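Local structure of periplasmic binding protein (Sulfurospirillum deleyianum, 4PAG) at residues A[6-9]-A[10-14]; A[150-153]-A[154-158]; A[163-167]-A[168-172]; A[183-186]-A[187-191]; A[236-239]-A[240-244]. The protein probably serves as the periplasmic solute-binding component of an ABC transporter, and holds a histidine molecule in its pocket in this crystal. All blocks are in the same frame, centred on the assembly; numbering follows the deposited sequence.

Contact 1. Residues A[6-9]-A[10-14]; sequences FLDV and SNKPI
Asp8 reaches over the turn between two antiparallel strands and holds the amides of Ser10 and Lys12. Asp8 CB lies 3.9 Å from Ile14 CD1, the two side chains crossing at about a right angle. From there chi1 of 82° places CG between the backbone N and the carbonyl carbon, over the loop. Asp8 OD1 accepts from Ser10 N at 2.8 Å and from Lys12 N at 3.0 Å, the two donors approaching opposite faces of the carboxylate, while OD2 rests 3.9 Å from Ile14 CG2. A type I turn from Asp8 to Asn11 closes through Asn11 N to Asp8 O (2.9 Å), and Asp8 N bonds to Lys12 O. With an alanine in place of Asp8, the amides of Ser10 and Lys12 would probably lose their shared acceptor, leaving the turn freer to shift. Beyond it Phe6 and Ile14 pair through two backbone bonds, and this hairpin of strands 5-7 and 13-15 lies against strand 116-119, where Phe6 and Ile14 touch Leu117 and Val9 meets Ala116.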
loop_
_atom_site.group_PDB
_atom_site.type_symbol
_atom_site.label_atom_id
_atom_site.label_comp_id
_atom_site.label_asym_id
_atom_site.label_seq_id
_atom_site.Cartn_x
_atom_site.Cartn_y
_atom_site.Cartn_z
ATOM N N PHE A 6 -19.261 5.517 17.319
ATOM C CA PHE A 6 -17.836 5.519 16.979
ATOM C C PHE A 6 -17.237 6.875 17.304
ATOM O O PHE A 6 -17.933 7.887 17.264
ATOM C CB PHE A 6 -17.647 5.222 15.484
ATOM C CG PHE A 6 -18.133 3.866 15.076
ATOM C CD1 PHE A 6 -19.452 3.676 14.679
ATOM C CD2 PHE A 6 -17.281 2.771 15.116
ATOM C CE1 PHE A 6 -19.906 2.418 14.314
ATOM C CE2 PHE A 6 -17.732 1.509 14.756
ATOM C CZ PHE A 6 -19.046 1.332 14.358
ATOM N N LEU A 7 -15.946 6.900 17.623
ATOM C CA LEU A 7 -15.245 8.166 17.823
ATOM C C LEU A 7 -14.811 8.694 16.462
ATOM O O LEU A 7 -14.143 7.996 15.724
ATOM C CB LEU A 7 -14.033 7.988 18.737
ATOM C CG LEU A 7 -14.330 7.520 20.167
ATOM C CD1 LEU A 7 -13.033 7.340 20.945
ATOM C CD2 LEU A 7 -15.261 8.483 20.889
ATOM N N ASP A 8 -15.204 9.925 16.145
ATOM C CA ASP A 8 -14.949 10.523 14.838
ATOM C C ASP A 8 -13.552 11.152 14.763
ATOM O O ASP A 8 -12.725 10.937 15.648
ATOM C CB ASP A 8 -16.066 11.525 14.489
ATOM C CG ASP A 8 -15.885 12.900 15.130
ATOM O OD1 ASP A 8 -15.027 13.090 16.022
ATOM O OD2 ASP A 8 -16.627 13.808 14.716
ATOM N N VAL A 9 -13.291 11.913 13.701
ATOM C CA VAL A 9 -11.959 12.500 13.472
ATOM C C VAL A 9 -11.536 13.515 14.535
ATOM O O VAL A 9 -10.341 13.763 14.712
ATOM C CB VAL A 9 -11.843 13.156 12.075
ATOM C CG1 VAL A 9 -11.887 12.087 10.994
ATOM C CG2 VAL A 9 -12.932 14.203 11.851
ATOM N N SER A 10 -12.511 14.088 15.232
ATOM C CA SER A 10 -12.254 15.009 16.343
ATOM C C SER A 10 -12.341 14.318 17.704
ATOM O O SER A 10 -12.429 14.987 18.729
ATOM C CB SER A 10 -13.269 16.152 16.312
ATOM O OG SER A 10 -13.267 16.786 15.049
ATOM N N ASN A 11 -12.335 12.988 17.712
ATOM C CA ASN A 11 -12.417 12.218 18.949
ATOM C C ASN A 11 -13.761 12.383 19.678
ATOM O O ASN A 11 -13.847 12.164 20.887
ATOM C CB ASN A 11 -11.257 12.597 19.880
ATOM C CG ASN A 11 -10.783 11.434 20.719
ATOM O OD1 ASN A 11 -10.161 10.505 20.204
ATOM N ND2 ASN A 11 -11.068 11.476 22.020
ATOM N N LYS A 12 -14.805 12.764 18.946
ATOM C CA LYS A 12 -16.139 12.903 19.526
ATOM C C LYS A 12 -16.987 11.692 19.157
ATOM O O LYS A 12 -16.928 11.219 18.021
ATOM C CB LYS A 12 -16.828 14.173 19.023
ATOM C CG LYS A 12 -16.008 15.441 19.183
ATOM C CD LYS A 12 -16.855 16.666 18.888
ATOM C CE LYS A 12 -16.045 17.763 18.219
ATOM N NZ LYS A 12 -16.887 18.959 17.944
ATOM N N PRO A 13 -17.782 11.182 20.111
ATOM C CA PRO A 13 -18.640 10.046 19.786
ATOM C C PRO A 13 -19.749 10.457 18.834
ATOM O O PRO A 13 -20.443 11.430 19.100
ATOM C CB PRO A 13 -19.224 9.642 21.144
ATOM C CG PRO A 13 -19.186 10.887 21.958
ATOM C CD PRO A 13 -17.958 11.630 21.505
ATOM N N ILE A 14 -19.889 9.742 17.722
ATOM C CA ILE A 14 -20.990 9.971 16.783
ATOM C C ILE A 14 -21.732 8.664 16.548
ATOM O O ILE A 14 -21.152 7.588 16.680
ATOM C CB ILE A 14 -20.505 10.547 15.433
ATOM C CG1 ILE A 14 -19.493 9.611 14.752
ATOM C CG2 ILE A 14 -19.887 11.923 15.643
ATOM C CD1 ILE A 14 -19.339 9.859 13.267
#

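Contact 2. Residues A[150-153]-A[154-158]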
loop_
_atom_site.group_PDB
_atom_site.type_symbol
_atom_site.label_atom_id
_atom_site.label_comp_id
_atom_site.label_asym_id
_atom_site.label_seq_id
_atom_site.Cartn_x
_atom_site.Cartn_y
_atom_site.Cartn_z
HETATM N N MSE A 150 -5.998 -13.533 8.049
HETATM C CA MSE A 150 -4.882 -13.792 7.116
HETATM C C MSE A 150 -3.812 -12.739 7.282
HETATM O O MSE A 150 -2.620 -13.057 7.328
HETATM C CB MSE A 150 -5.314 -13.878 5.651
HETATM C CG MSE A 150 -4.105 -14.230 4.772
HETATM SE SE MSE A 150 -4.596 -14.563 2.890
HETATM C CE MSE A 150 -5.210 -16.416 3.141
ATOM N N ALA A 151 -4.228 -11.482 7.383
ATOM C CA ALA A 151 -3.312 -10.392 7.662
ATOM C C ALA A 151 -2.485 -10.686 8.918
ATOM O O ALA A 151 -1.248 -10.616 8.888
ATOM C CB ALA A 151 -4.078 -9.079 7.808
ATOM N N GLN A 152 -3.160 -11.047 10.009
ATOM C CA GLN A 152 -2.468 -11.312 11.272
ATOM C C GLN A 152 -1.432 -12.432 11.128
ATOM O O GLN A 152 -0.289 -12.298 11.583
ATOM C CB GLN A 152 -3.473 -11.666 12.383
ATOM C CG GLN A 152 -2.859 -11.721 13.772
ATOM C CD GLN A 152 -2.374 -10.360 14.224
ATOM O OE1 GLN A 152 -3.173 -9.499 14.584
ATOM N NE2 GLN A 152 -1.066 -10.151 14.187
ATOM N N THR A 153 -1.828 -13.526 10.490
ATOM C CA THR A 153 -0.926 -14.660 10.283
ATOM C C THR A 153 0.300 -14.274 9.467
ATOM O O THR A 153 1.427 -14.565 9.862
ATOM C CB THR A 153 -1.657 -15.812 9.579
ATOM O OG1 THR A 153 -2.726 -16.246 10.418
ATOM C CG2 THR A 153 -0.721 -16.989 9.298
ATOM N N TYR A 154 0.080 -13.615 8.334
ATOM C CA TYR A 154 1.192 -13.223 7.460
ATOM C C TYR A 154 2.135 -12.259 8.172
ATOM O O TYR A 154 3.362 -12.400 8.093
ATOM C CB TYR A 154 0.672 -12.591 6.169
ATOM C CG TYR A 154 0.240 -13.565 5.106
ATOM C CD1 TYR A 154 -0.368 -14.776 5.426
ATOM C CD2 TYR A 154 0.415 -13.260 3.765
ATOM C CE1 TYR A 154 -0.774 -15.657 4.434
ATOM C CE2 TYR A 154 0.013 -14.127 2.771
ATOM C CZ TYR A 154 -0.580 -15.322 3.105
ATOM O OH TYR A 154 -0.973 -16.174 2.102
ATOM N N LEU A 155 1.563 -11.293 8.877
ATOM C CA LEU A 155 2.357 -10.310 9.607
ATOM C C LEU A 155 3.173 -10.936 10.749
ATOM O O LEU A 155 4.341 -10.577 10.955
ATOM C CB LEU A 155 1.453 -9.194 10.134
ATOM C CG LEU A 155 0.887 -8.282 9.041
ATOM C CD1 LEU A 155 -0.341 -7.535 9.547
ATOM C CD2 LEU A 155 1.938 -7.304 8.521
ATOM N N ASP A 156 2.567 -11.875 11.476
ATOM C CA ASP A 156 3.263 -12.582 12.563
ATOM C C ASP A 156 4.401 -13.454 12.028
ATOM O O ASP A 156 5.483 -13.486 12.605
ATOM C CB ASP A 156 2.281 -13.447 13.364
ATOM C CG ASP A 156 1.321 -12.622 14.216
ATOM O OD1 ASP A 156 1.521 -11.393 14.350
ATOM O OD2 ASP A 156 0.355 -13.209 14.758
ATOM N N GLU A 157 4.152 -14.160 10.930
ATOM C CA GLU A 157 5.186 -14.974 10.290
ATOM C C GLU A 157 6.384 -14.134 9.880
ATOM O O GLU A 157 7.530 -14.535 10.073
ATOM C CB GLU A 157 4.645 -15.666 9.041
ATOM C CG GLU A 157 3.711 -16.822 9.313
ATOM C CD GLU A 157 3.021 -17.306 8.055
ATOM O OE1 GLU A 157 3.019 -16.564 7.041
ATOM O OE2 GLU A 157 2.485 -18.432 8.077
ATOM N N LEU A 158 6.107 -12.985 9.278
ATOM C CA LEU A 158 7.166 -12.094 8.828
ATOM C C LEU A 158 7.951 -11.526 10.005
ATOM O O LEU A 158 9.180 -11.472 9.955
ATOM C CB LEU A 158 6.609 -10.955 7.966
ATOM C CG LEU A 158 7.668 -10.040 7.332
ATOM C CD1 LEU A 158 8.576 -10.813 6.385
ATOM C CD2 LEU A 158 6.977 -8.899 6.608
#
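Asp156 OD1 receives the amide NE2 of Gln152 at 2.9 Å, one helical turn back along helix 141-163. The N-H is bent to 134° and comes from above the carboxylate plane; the Gln152 chain gets there by folding at chi2 (66°). A leucine in place of Asp156 would probably leave the Gln152 amide without this acceptor and free to turn. On another flank of the helix Met150, a selenomethionine, runs alongside Tyr154, pointing the same way. Met150 CG stands over one ring face, 3.6 Å from Tyr154 CE1, in a CH-pi contact, and SE lies obliquely 4.6 Å from the ring centroid, a Met-aromatic contact. Chi1 of -82° turns the Tyr154 ring beside its backbone N, back toward Met150. Helices 277-288 and 297-309 pack on this flank, with His282 edge-to-face and Lys300 in a cation-pi contact with Tyr154; Lys300 also pairs with Glu157. The i to i+4 spacing brings each pair together, and their two-residue offset puts the polar bond and the Met-aromatic contact on different sides.

Contact 3. Residues A[163-167]-A[168-172]; sequences ASIPE and KERTK
Arg170 and Glu167 are the two residues most engaged across the turn that leads from helix 141-163 to strand 172-176. The Arg170 side chain doubles back over the turn, bent at chi2 (-80°), and presents the side of its guanidinium to the carbonyl of Ile165. Arg170 NE meets Ile165 O at 3.0 Å and Arg170 NH2 meets it at 3.2 Å; the oxygen lies near the guanidinium plane, 8° out of it, and NH2 approaches nearly along the C=O axis. On the way, Arg170 CG passes 3.2 Å from Glu167 O, and CD lies 4.0 Å from Ile165 CG2.

Glu167 lies in the 3-10 turn. Its carbonyl takes a weak bond from Arg170 N, while Pro166 O accepts from Glu169 N at 2.9 Å. The Glu169 side chain crosses that of Pro166 obliquely, Glu169 OE1 lying 3.6 Å from Pro166 CD, and OE1 also forms a salt bridge with Arg292. Tyr289 touches both Ile165 and Arg170.

Two N-H groups on one carbonyl oxygen should restrain the guanidinium from turning. The positive charge probably polarises the Ile165 peptide, and the Glu167 carboxylate, with OE2 4.7 Å from Arg170 NH1, may temper that charge from a distance.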
loop_
_atom_site.group_PDB
_atom_site.type_symbol
_atom_site.label_atom_id
_atom_site.label_comp_id
_atom_site.label_asym_id
_atom_site.label_seq_id
_atom_site.Cartn_x
_atom_site.Cartn_y
_atom_site.Cartn_z
ATOM N N ALA A 163 12.933 -11.117 12.965
ATOM C CA ALA A 163 13.607 -11.206 14.268
ATOM C C ALA A 163 14.772 -12.205 14.287
ATOM O O ALA A 163 15.712 -12.038 15.060
ATOM C CB ALA A 163 12.607 -11.548 15.370
ATOM N N SER A 164 14.723 -13.231 13.441
ATOM C CA SER A 164 15.809 -14.220 13.367
ATOM C C SER A 164 17.049 -13.751 12.584
ATOM O O SER A 164 18.063 -14.453 12.551
ATOM C CB SER A 164 15.292 -15.541 12.783
ATOM O OG SER A 164 15.158 -15.486 11.372
ATOM N N ILE A 165 16.970 -12.580 11.955
ATOM C CA ILE A 165 18.101 -12.019 11.204
ATOM C C ILE A 165 18.806 -10.987 12.084
ATOM O O ILE A 165 18.235 -9.932 12.348
ATOM C CB ILE A 165 17.639 -11.305 9.905
ATOM C CG1 ILE A 165 16.643 -12.157 9.112
ATOM C CG2 ILE A 165 18.835 -10.935 9.038
ATOM C CD1 ILE A 165 17.196 -13.484 8.651
ATOM N N PRO A 166 20.050 -11.270 12.524
ATOM C CA PRO A 166 20.800 -10.283 13.303
ATOM C C PRO A 166 20.933 -8.953 12.566
ATOM O O PRO A 166 21.023 -8.935 11.332
ATOM C CB PRO A 166 22.179 -10.925 13.466
ATOM C CG PRO A 166 21.973 -12.381 13.244
ATOM C CD PRO A 166 20.828 -12.500 12.285
ATOM N N GLU A 167 20.972 -7.857 13.316
ATOM C CA GLU A 167 20.977 -6.517 12.723
ATOM C C GLU A 167 22.153 -6.299 11.772
ATOM O O GLU A 167 21.994 -5.673 10.725
ATOM C CB GLU A 167 20.953 -5.440 13.811
ATOM C CG GLU A 167 19.712 -5.514 14.692
ATOM C CD GLU A 167 19.176 -4.151 15.086
ATOM O OE1 GLU A 167 19.900 -3.397 15.772
ATOM O OE2 GLU A 167 18.019 -3.835 14.713
ATOM N N LYS A 168 23.314 -6.847 12.124
ATOM C CA LYS A 168 24.511 -6.757 11.276
ATOM C C LYS A 168 24.434 -7.576 9.982
ATOM O O LYS A 168 25.267 -7.401 9.101
ATOM C CB LYS A 168 25.768 -7.173 12.061
ATOM C CG LYS A 168 26.496 -6.021 12.739
ATOM C CD LYS A 168 25.585 -5.237 13.671
ATOM C CE LYS A 168 26.383 -4.439 14.691
ATOM N NZ LYS A 168 25.506 -3.899 15.768
ATOM N N GLU A 169 23.456 -8.472 9.878
ATOM C CA GLU A 169 23.265 -9.284 8.677
ATOM C C GLU A 169 22.068 -8.830 7.827
ATOM O O GLU A 169 21.693 -9.523 6.884
ATOM C CB GLU A 169 23.108 -10.757 9.063
ATOM C CG GLU A 169 24.376 -11.372 9.649
ATOM C CD GLU A 169 24.187 -12.806 10.115
ATOM O OE1 GLU A 169 23.160 -13.424 9.770
ATOM O OE2 GLU A 169 25.076 -13.320 10.828
ATOM N N ARG A 170 21.483 -7.674 8.144
ATOM C CA ARG A 170 20.326 -7.175 7.399
ATOM C C ARG A 170 20.743 -6.695 6.015
ATOM O O ARG A 170 21.734 -5.982 5.868
ATOM C CB ARG A 170 19.632 -6.036 8.153
ATOM C CG ARG A 170 19.088 -6.424 9.523
ATOM C CD ARG A 170 17.766 -7.144 9.403
ATOM N NE ARG A 170 17.270 -7.678 10.675
ATOM C CZ ARG A 170 16.338 -7.114 11.443
ATOM N NH1 ARG A 170 15.778 -5.960 11.117
ATOM N NH2 ARG A 170 15.960 -7.720 12.562
ATOM N N THR A 171 19.969 -7.075 5.005
ATOM C CA THR A 171 20.300 -6.783 3.609
ATOM C C THR A 171 20.151 -5.291 3.305
ATOM O O THR A 171 19.092 -4.722 3.526
ATOM C CB THR A 171 19.382 -7.598 2.677
ATOM O OG1 THR A 171 19.543 -8.990 2.964
ATOM C CG2 THR A 171 19.681 -7.347 1.195
ATOM N N LYS A 172 21.209 -4.664 2.790
ATOM C CA LYS A 172 21.124 -3.269 2.355
ATOM C C LYS A 172 20.275 -3.160 1.089
ATOM O O LYS A 172 20.504 -3.876 0.109
ATOM C CB LYS A 172 22.513 -2.685 2.107
ATOM C CG LYS A 172 23.363 -2.567 3.366
ATOM C CD LYS A 172 24.837 -2.386 3.041
ATOM C CE LYS A 172 25.127 -1.054 2.373
ATOM N NZ LYS A 172 26.500 -1.026 1.781
#

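Contact 4. Residues A[183-186]-A[187-191]; sequences QTEC and DRSFH
Ser189 OG donates to Glu185 OE1 at 3.0 Å, arriving on the anti side of that oxygen and 23° out of the carboxylate plane. The same hydroxyl oxygen accepts from His191 N, also at 3.0 Å, which makes an ST turn. With OG anti to the Ser189 backbone N (chi1 165°), the hydroxyl sits between the carboxylate and the amide and serves both. His191 closes over the acid: its CB is 3.4 Å from Glu185 OE1 and 3.6 Å from Glu185 CG, with the imidazole and carboxylate planes 61° apart. Cys186 O lies 3.5 Å from Ser189 CB and is hydrogen-bonded to Ser192 OG.

A second shell holds Glu185 and His191. Glu185 OE2 forms a salt bridge with Arg271 and accepts from Leu214 N, while Asp270 and the carbonyl of Val211 hold the two ring nitrogens of His191. Between Cys186 and Ser189, Asp187 and Arg188 form a salt bridge, Arg188 NH2 to Asp187 OD1 at 3.0 Å, using the syn lone pair of that oxygen; OD1 also accepts from Cys206 N, beside the Cys186-Cys206 disulfide.

Buried Glu185 therefore has both oxygens engaged, one by a hydroxyl and the other by an arginine and an amide, which would probably stabilise its negative charge. The disulfide ties the segment covalently to Cys206, so this polar network forms on a cross-linked part of the fold.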
loop_
_atom_site.group_PDB
_atom_site.type_symbol
_atom_site.label_atom_id
_atom_site.label_comp_id
_atom_site.label_asym_id
_atom_site.label_seq_id
_atom_site.Cartn_x
_atom_site.Cartn_y
_atom_site.Cartn_z
ATOM N N GLN A 183 15.222 9.118 -7.426
ATOM C CA GLN A 183 14.463 9.492 -6.255
ATOM C C GLN A 183 14.346 8.264 -5.387
ATOM O O GLN A 183 14.392 7.134 -5.876
ATOM C CB GLN A 183 13.079 10.033 -6.618
ATOM C CG GLN A 183 13.104 11.419 -7.242
ATOM C CD GLN A 183 13.414 11.378 -8.725
ATOM O OE1 GLN A 183 12.759 10.673 -9.491
ATOM N NE2 GLN A 183 14.417 12.133 -9.134
ATOM N N THR A 184 14.214 8.494 -4.091
ATOM C CA THR A 184 14.098 7.407 -3.132
ATOM C C THR A 184 13.285 7.873 -1.941
ATOM O O THR A 184 12.734 8.984 -1.943
ATOM C CB THR A 184 15.481 6.862 -2.684
ATOM O OG1 THR A 184 15.308 5.627 -1.978
ATOM C CG2 THR A 184 16.238 7.856 -1.799
ATOM N N GLU A 185 13.169 7.000 -0.952
ATOM C CA GLU A 185 12.513 7.353 0.291
ATOM C C GLU A 185 13.490 7.324 1.431
ATOM O O GLU A 185 14.494 6.609 1.396
ATOM C CB GLU A 185 11.377 6.389 0.585
ATOM C CG GLU A 185 10.268 6.461 -0.446
ATOM C CD GLU A 185 9.665 7.846 -0.533
ATOM O OE1 GLU A 185 9.371 8.427 0.537
ATOM O OE2 GLU A 185 9.480 8.347 -1.661
ATOM N N CYS A 186 13.178 8.109 2.450
ATOM C CA CYS A 186 13.861 8.019 3.728
ATOM C C CYS A 186 13.618 6.633 4.318
ATOM O O CYS A 186 12.596 6.003 4.030
ATOM C CB CYS A 186 13.324 9.088 4.686
ATOM S SG CYS A 186 13.761 10.787 4.248
ATOM N N ASP A 187 14.554 6.162 5.140
ATOM C CA ASP A 187 14.385 4.901 5.843
ATOM C C ASP A 187 13.197 4.928 6.810
ATOM O O ASP A 187 12.671 3.881 7.156
ATOM C CB ASP A 187 15.665 4.487 6.574
ATOM C CG ASP A 187 15.925 5.298 7.827
ATOM O OD1 ASP A 187 16.067 6.534 7.743
ATOM O OD2 ASP A 187 15.988 4.688 8.916
ATOM N N ARG A 188 12.786 6.120 7.240
ATOM C CA ARG A 188 11.550 6.281 8.011
ATOM C C ARG A 188 10.556 7.105 7.199
ATOM O O ARG A 188 10.638 8.335 7.149
ATOM C CB ARG A 188 11.850 6.927 9.365
ATOM C CG ARG A 188 12.416 5.941 10.389
ATOM C CD ARG A 188 13.421 6.610 11.322
ATOM N NE ARG A 188 14.623 6.993 10.583
ATOM C CZ ARG A 188 15.516 7.905 10.965
ATOM N NH1 ARG A 188 15.381 8.568 12.119
ATOM N NH2 ARG A 188 16.561 8.155 10.175
ATOM N N SER A 189 9.626 6.410 6.550
ATOM C CA SER A 189 8.668 7.034 5.632
ATOM C C SER A 189 7.513 6.086 5.425
ATOM O O SER A 189 7.731 4.877 5.346
ATOM C CB SER A 189 9.332 7.301 4.279
ATOM O OG SER A 189 8.375 7.592 3.261
ATOM N N PHE A 190 6.287 6.600 5.305
ATOM C CA PHE A 190 5.184 5.691 5.025
ATOM C C PHE A 190 5.248 5.092 3.610
ATOM O O PHE A 190 4.572 4.099 3.320
ATOM C CB PHE A 190 3.793 6.237 5.411
ATOM C CG PHE A 190 3.339 7.478 4.684
ATOM C CD1 PHE A 190 3.084 7.475 3.317
ATOM C CD2 PHE A 190 3.032 8.630 5.408
ATOM C CE1 PHE A 190 2.610 8.613 2.676
ATOM C CE2 PHE A 190 2.555 9.767 4.773
ATOM C CZ PHE A 190 2.345 9.758 3.398
ATOM N N HIS A 191 6.091 5.658 2.756
ATOM C CA HIS A 191 6.321 5.105 1.419
ATOM C C HIS A 191 7.284 3.915 1.373
ATOM O O HIS A 191 7.229 3.128 0.426
ATOM C CB HIS A 191 6.824 6.204 0.490
ATOM C CG HIS A 191 5.795 7.251 0.197
ATOM N ND1 HIS A 191 4.635 6.976 -0.493
ATOM C CD2 HIS A 191 5.743 8.565 0.513
ATOM C CE1 HIS A 191 3.918 8.082 -0.604
ATOM N NE2 HIS A 191 4.570 9.060 -0.002
#

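Contact 5. Residues A[236-239]-A[240-244]; sequences TFYK and TVFRE
Phe242 turns a ring edge toward the face of Tyr238, one helical turn earlier, in a T-shaped pair with planes at 75° and centroids 5.8 Å apart. The nearest carbons are Tyr238 CE1 and Phe242 CE2, at 4.0 Å. Phe242 also brings CD2 to 3.5 Å from Tyr238 O, with that oxygen close to its ring plane. Phe237 and Val241 repeat the i to i+4 spacing and also cross obliquely: Val241 CB stands over one face of the Phe237 ring, 3.9 Å from Phe237 CZ. Chi1 of -178° in Phe237 sets its ring anti to the backbone N, extending toward Val241. These residues belong to helix 235-243, part of the beta-alpha-beta crossover between parallel strands 229-232 and 258-260; Tyr238 packs on Val232 and Leu260 and makes a cation-pi contact with Lys323, its side chain about 7 Å from the bound histidine. On the exposed flank a water donates to Thr236 O at 2.9 Å and accepts from Arg243 NH1 at 2.9 Å, bridging two turns of the helix.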
loop_
_atom_site.group_PDB
_atom_site.type_symbol
_atom_site.label_atom_id
_atom_site.label_comp_id
_atom_site.label_asym_id
_atom_site.label_seq_id
_atom_site.Cartn_x
_atom_site.Cartn_y
_atom_site.Cartn_z
ATOM N N THR A 236 10.272 1.681 -16.758
ATOM C CA THR A 236 11.284 2.287 -17.653
ATOM C C THR A 236 12.666 2.256 -17.001
ATOM O O THR A 236 13.666 1.983 -17.666
ATOM C CB THR A 236 10.974 3.746 -18.100
ATOM O OG1 THR A 236 11.168 4.666 -17.009
ATOM C CG2 THR A 236 9.571 3.875 -18.633
ATOM N N PHE A 237 12.729 2.517 -15.700
ATOM C CA PHE A 237 14.002 2.441 -15.019
ATOM C C PHE A 237 14.518 1.001 -14.942
ATOM O O PHE A 237 15.718 0.743 -15.107
ATOM C CB PHE A 237 13.963 3.052 -13.624
ATOM C CG PHE A 237 15.292 3.003 -12.958
ATOM C CD1 PHE A 237 16.371 3.661 -13.538
ATOM C CD2 PHE A 237 15.503 2.228 -11.837
ATOM C CE1 PHE A 237 17.623 3.588 -12.976
ATOM C CE2 PHE A 237 16.763 2.150 -11.265
ATOM C CZ PHE A 237 17.825 2.826 -11.840
ATOM N N TYR A 238 13.617 0.060 -14.697
ATOM C CA TYR A 238 14.009 -1.345 -14.621
ATOM C C TYR A 238 14.703 -1.816 -15.910
ATOM O O TYR A 238 15.695 -2.551 -15.854
ATOM C CB TYR A 238 12.798 -2.205 -14.292
ATOM C CG TYR A 238 13.099 -3.674 -14.233
ATOM C CD1 TYR A 238 13.670 -4.248 -13.101
ATOM C CD2 TYR A 238 12.820 -4.492 -15.312
ATOM C CE1 TYR A 238 13.942 -5.605 -13.044
ATOM C CE2 TYR A 238 13.099 -5.844 -15.270
ATOM C CZ TYR A 238 13.659 -6.395 -14.135
ATOM O OH TYR A 238 13.930 -7.744 -14.117
ATOM N N LYS A 239 14.204 -1.376 -17.062
ATOM C CA LYS A 239 14.887 -1.639 -18.342
ATOM C C LYS A 239 16.215 -0.888 -18.435
ATOM O O LYS A 239 17.243 -1.463 -18.787
ATOM C CB LYS A 239 14.010 -1.228 -19.534
ATOM C CG LYS A 239 12.702 -1.983 -19.719
ATOM C CD LYS A 239 12.876 -3.491 -19.651
ATOM C CE LYS A 239 12.112 -4.211 -20.755
ATOM N NZ LYS A 239 12.950 -4.324 -21.984
ATOM N N THR A 240 16.180 0.399 -18.116
ATOM C CA THR A 240 17.364 1.257 -18.203
ATOM C C THR A 240 18.544 0.717 -17.404
ATOM O O THR A 240 19.678 0.701 -17.901
ATOM C CB THR A 240 17.032 2.680 -17.719
ATOM O OG1 THR A 240 16.173 3.311 -18.676
ATOM C CG2 THR A 240 18.285 3.528 -17.550
ATOM N N VAL A 241 18.278 0.264 -16.179
ATOM C CA VAL A 241 19.342 -0.135 -15.256
ATOM C C VAL A 241 20.124 -1.360 -15.757
ATOM O O VAL A 241 21.277 -1.556 -15.377
ATOM C CB VAL A 241 18.798 -0.345 -13.805
ATOM C CG1 VAL A 241 18.011 -1.632 -13.680
ATOM C CG2 VAL A 241 19.925 -0.323 -12.785
ATOM N N PHE A 242 19.503 -2.163 -16.620
ATOM C CA PHE A 242 20.185 -3.294 -17.268
ATOM C C PHE A 242 20.670 -3.013 -18.693
ATOM O O PHE A 242 21.481 -3.774 -19.231
ATOM C CB PHE A 242 19.283 -4.525 -17.259
ATOM C CG PHE A 242 19.169 -5.168 -15.914
ATOM C CD1 PHE A 242 20.260 -5.813 -15.350
ATOM C CD2 PHE A 242 17.983 -5.108 -15.196
ATOM C CE1 PHE A 242 20.165 -6.396 -14.096
ATOM C CE2 PHE A 242 17.876 -5.702 -13.950
ATOM C CZ PHE A 242 18.970 -6.340 -13.396
ATOM N N ARG A 243 20.187 -1.932 -19.298
ATOM C CA ARG A 243 20.599 -1.535 -20.651
ATOM C C ARG A 243 21.812 -0.589 -20.616
ATOM O O ARG A 243 22.771 -0.805 -21.353
ATOM C CB ARG A 243 19.425 -0.893 -21.402
ATOM C CG ARG A 243 19.706 -0.543 -22.859
ATOM C CD ARG A 243 18.579 0.262 -23.508
ATOM N NE ARG A 243 18.366 1.564 -22.866
ATOM C CZ ARG A 243 17.364 1.867 -22.032
ATOM N NH1 ARG A 243 16.442 0.974 -21.713
ATOM N NH2 ARG A 243 17.285 3.086 -21.515
ATOM N N GLU A 244 21.772 0.438 -19.764
ATOM C CA GLU A 244 22.844 1.442 -19.698
ATOM C C GLU A 244 24.074 0.935 -18.932
ATOM O O GLU A 244 23.976 0.492 -17.785
ATOM C CB GLU A 244 22.347 2.741 -19.063
ATOM C CG GLU A 244 21.471 3.598 -19.968
ATOM C CD GLU A 244 21.063 4.919 -19.325
ATOM O OE1 GLU A 244 20.322 5.683 -19.976
ATOM O OE2 GLU A 244 21.468 5.201 -18.172
HETATM O O HOH W 1 14.140 2.188 -20.532
#

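In the fold
The five contacts follow one another along the chain without interleaving. Contact 1 lies in the N-terminal hairpin, its centre about 49 Å from that of contact 5, on opposite sides of the chain's centre. Contact 2 sits within helix 141-163, and contact 3 in the connection from that helix to strand 172-176, with nearest atoms about 5 Å apart. Contacts 4 and 5 have centres about 22 Å apart: contact 4 runs from strand 183-184 into the loop before helix 193-197, and contact 5 belongs to helix 235-243. Contacts 3 and 5 thus adjoin the same parallel sheet. Pocket residues Pro235 and Leu260 flank contact 5, whereas contact 1, so distant, probably has no direct part in ligand binding.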